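Local structure of vinylacetyl-CoA Delta-isomerase (Nitrosopumilus maritimus SCM1, 6VJR) at the interface of chains A and B. The protein dehydrates 4-hydroxybutyryl-CoA as an oxygen-tolerant archaeal enzyme that carries FAD and a [4Fe-4S] cluster, and probably also isomerises vinylacetyl-CoA. Numbering follows the deposited sequence. Chains: chain A/B, Vinylacetyl-CoA Delta-isomerase.

The interface of chains A and B. Residues chain A 364, 367-368, 371, 455; chain B 328, 331, 335.
A polar patch of a two-fold symmetric homomeric interface joins two of the four copies in the deposited assembly and probably helps hold them together, setting helix 320-345 of chain B against helices 359-369 and 451-461 of chain A and the loop residue A:Arg371. B:Glu328, its CG anti to the backbone N and its chain bent at chi2 (65°), meets two arginines. A:Arg371, extended from CG to NE, comes tip to tip and end-on: its NH1 donates to B:Glu328 OE1 at 2.8 Å in a salt bridge and its NH2 to OE2 at 3.0 Å, both on syn lone pairs. A:Arg455, bent at chi3 (81°), crosses obliquely, its guanidinium nearly coplanar with the carboxylate. Both terminal nitrogens of A:Arg455 donate to B:Glu328 OE2, NH1 at 2.9 Å nearly along the C-O axis in a second salt bridge and NH2 on the anti lone pair. Three N-H groups thus hold OE2, which probably keeps the carboxylate ionised. A:Arg455 NH1 also donates to A:His367 NE2 (2.9 Å), fixing an imidazole whose CD2 lies over the A:Arg371 guanidinium and, edge-to-face, over the B:His331 ring. B:His331 NE2 donates to A:Asn368 OD1 at 2.9 Å; OD1 lies in the ring plane, whereas NE2 stands above the carbonyl plane. A:Asn368 ND2 donates almost straight to B:Thr335 OG1 (3.1 Å, 166° at H), whose hydroxyl donates to the B:His331 carbonyl O. This network of salt bridges and amide hydrogen bonds, repeated by symmetry, probably helps fix the subunits' register.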
ATOM      1  N   VAL A 364       7.841   7.486  14.191  1.00 11.95           N
ATOM      2  CA  VAL A 364       6.826   7.547  13.152  1.00 13.45           C
ATOM      3  C   VAL A 364       7.294   8.362  11.943  1.00 13.34           C
ATOM      4  O   VAL A 364       7.074   7.999  10.804  1.00 14.51           O
ATOM      5  CB  VAL A 364       5.544   8.111  13.799  1.00 15.58           C
ATOM      6  CG1 VAL A 364       4.522   8.410  12.716  1.00 17.08           C
ATOM      7  CG2 VAL A 364       4.987   7.182  14.874  1.00 17.94           C
ATOM      8  N   HIS A 367       9.966   6.192  10.235  1.00 11.10           N
ATOM      9  CA  HIS A 367       9.409   4.981   9.620  1.00 11.24           C
ATOM     10  C   HIS A 367       8.694   5.307   8.317  1.00 11.01           C
ATOM     11  O   HIS A 367       8.806   4.544   7.339  1.00 11.82           O
ATOM     12  CB  HIS A 367       8.600   4.155  10.607  1.00 12.83           C
ATOM     13  CG  HIS A 367       8.641   2.699  10.318  1.00 14.00           C
ATOM     14  ND1 HIS A 367       9.839   2.011  10.349  1.00 14.71           N
ATOM     15  CD2 HIS A 367       7.705   1.808   9.958  1.00 14.76           C
ATOM     16  CE1 HIS A 367       9.577   0.714  10.085  1.00 15.26           C
ATOM     17  NE2 HIS A 367       8.304   0.580   9.833  1.00 14.98           N
ATOM     18  N   ASN A 368       7.949   6.420   8.297  1.00 10.67           N
ATOM     19  CA  ASN A 368       7.347   6.888   7.061  1.00 10.77           C
ATOM     20  C   ASN A 368       8.402   7.246   6.011  1.00 10.59           C
ATOM     21  O   ASN A 368       8.192   7.042   4.809  1.00 11.67           O
ATOM     22  CB  ASN A 368       6.298   7.959   7.305  1.00 12.23           C
ATOM     23  CG  ASN A 368       5.061   7.386   7.945  1.00 13.59           C
ATOM     24  OD1 ASN A 368       4.547   6.339   7.511  1.00 15.49           O
ATOM     25  ND2 ASN A 368       4.536   8.052   8.958  1.00 14.78           N
ATOM     26  N   ARG A 371       9.592   4.618   3.681  1.00 10.88           N
ATOM     27  CA  ARG A 371       8.605   4.165   2.699  1.00 10.34           C
ATOM     28  C   ARG A 371       8.360   5.205   1.598  1.00 11.86           C
ATOM     29  O   ARG A 371       8.431   4.905   0.409  1.00 13.03           O
ATOM     30  CB  ARG A 371       7.302   3.848   3.449  1.00 11.20           C
ATOM     31  CG  ARG A 371       7.413   2.664   4.394  1.00 11.93           C
ATOM     32  CD  ARG A 371       6.183   2.484   5.260  1.00 14.36           C
ATOM     33  NE  ARG A 371       6.243   1.230   6.007  1.00 15.96           N
ATOM     34  CZ  ARG A 371       5.332   0.799   6.865  1.00 16.07           C
ATOM     35  NH1 ARG A 371       4.276   1.510   7.135  1.00 17.62           N
ATOM     36  NH2 ARG A 371       5.463  -0.376   7.452  1.00 17.60           N
ATOM     37  N   ARG A 455      10.836  -0.032  14.562  1.00 12.24           N
ATOM     38  CA  ARG A 455       9.787  -0.907  15.035  1.00 12.89           C
ATOM     39  C   ARG A 455      10.039  -1.358  16.465  1.00 12.82           C
ATOM     40  O   ARG A 455       9.118  -1.367  17.279  1.00 14.41           O
ATOM     41  CB  ARG A 455       9.579  -2.040  14.040  1.00 13.02           C
ATOM     42  CG  ARG A 455       9.203  -1.532  12.647  1.00 12.19           C
ATOM     43  CD  ARG A 455       8.819  -2.683  11.699  1.00 13.36           C
ATOM     44  NE  ARG A 455       7.439  -3.126  11.896  1.00 13.57           N
ATOM     45  CZ  ARG A 455       6.335  -2.570  11.393  1.00 13.59           C
ATOM     46  NH1 ARG A 455       6.417  -1.434  10.723  1.00 12.82           N
ATOM     47  NH2 ARG A 455       5.172  -3.162  11.596  1.00 14.59           N
TER
ATOM     48  N   GLU B 328       2.494  -2.245  13.570  1.00 10.42           N
ATOM     49  CA  GLU B 328       1.990  -1.577  12.362  1.00 11.02           C
ATOM     50  C   GLU B 328       0.734  -0.750  12.669  1.00 10.27           C
ATOM     51  O   GLU B 328       0.601   0.414  12.266  1.00 11.61           O
ATOM     52  CB  GLU B 328       1.655  -2.561  11.237  1.00 10.84           C
ATOM     53  CG  GLU B 328       1.382  -1.806   9.937  1.00 12.83           C
ATOM     54  CD  GLU B 328       2.576  -1.032   9.342  1.00 14.46           C
ATOM     55  OE1 GLU B 328       2.385  -0.083   8.527  1.00 16.43           O
ATOM     56  OE2 GLU B 328       3.750  -1.364   9.664  1.00 15.55           O
ATOM     57  N   HIS B 331       1.814   2.371  14.524  1.00 10.16           N
ATOM     58  CA  HIS B 331       2.469   3.300  13.621  1.00  9.79           C
ATOM     59  C   HIS B 331       1.436   4.085  12.805  1.00  9.04           C
ATOM     60  O   HIS B 331       1.503   5.317  12.665  1.00  9.88           O
ATOM     61  CB  HIS B 331       3.440   2.551  12.704  1.00 11.61           C
ATOM     62  CG  HIS B 331       3.959   3.426  11.623  1.00 12.52           C
ATOM     63  ND1 HIS B 331       4.789   4.511  11.831  1.00 13.12           N
ATOM     64  CD2 HIS B 331       3.691   3.400  10.325  1.00 13.16           C
ATOM     65  CE1 HIS B 331       5.002   5.110  10.665  1.00 14.18           C
ATOM     66  NE2 HIS B 331       4.318   4.441   9.707  1.00 13.46           N
ATOM     67  N   THR B 335       0.509   8.097  13.094  1.00 10.73           N
ATOM     68  CA  THR B 335       0.717   8.948  11.935  1.00 10.98           C
ATOM     69  C   THR B 335      -0.465   9.926  11.835  1.00 12.17           C
ATOM     70  O   THR B 335      -0.287  11.122  11.551  1.00 14.21           O
ATOM     71  CB  THR B 335       0.878   8.064  10.676  1.00 11.89           C
ATOM     72  OG1 THR B 335       2.097   7.313  10.729  1.00 12.24           O
ATOM     73  CG2 THR B 335       0.945   8.932   9.424  1.00 12.17           C
TER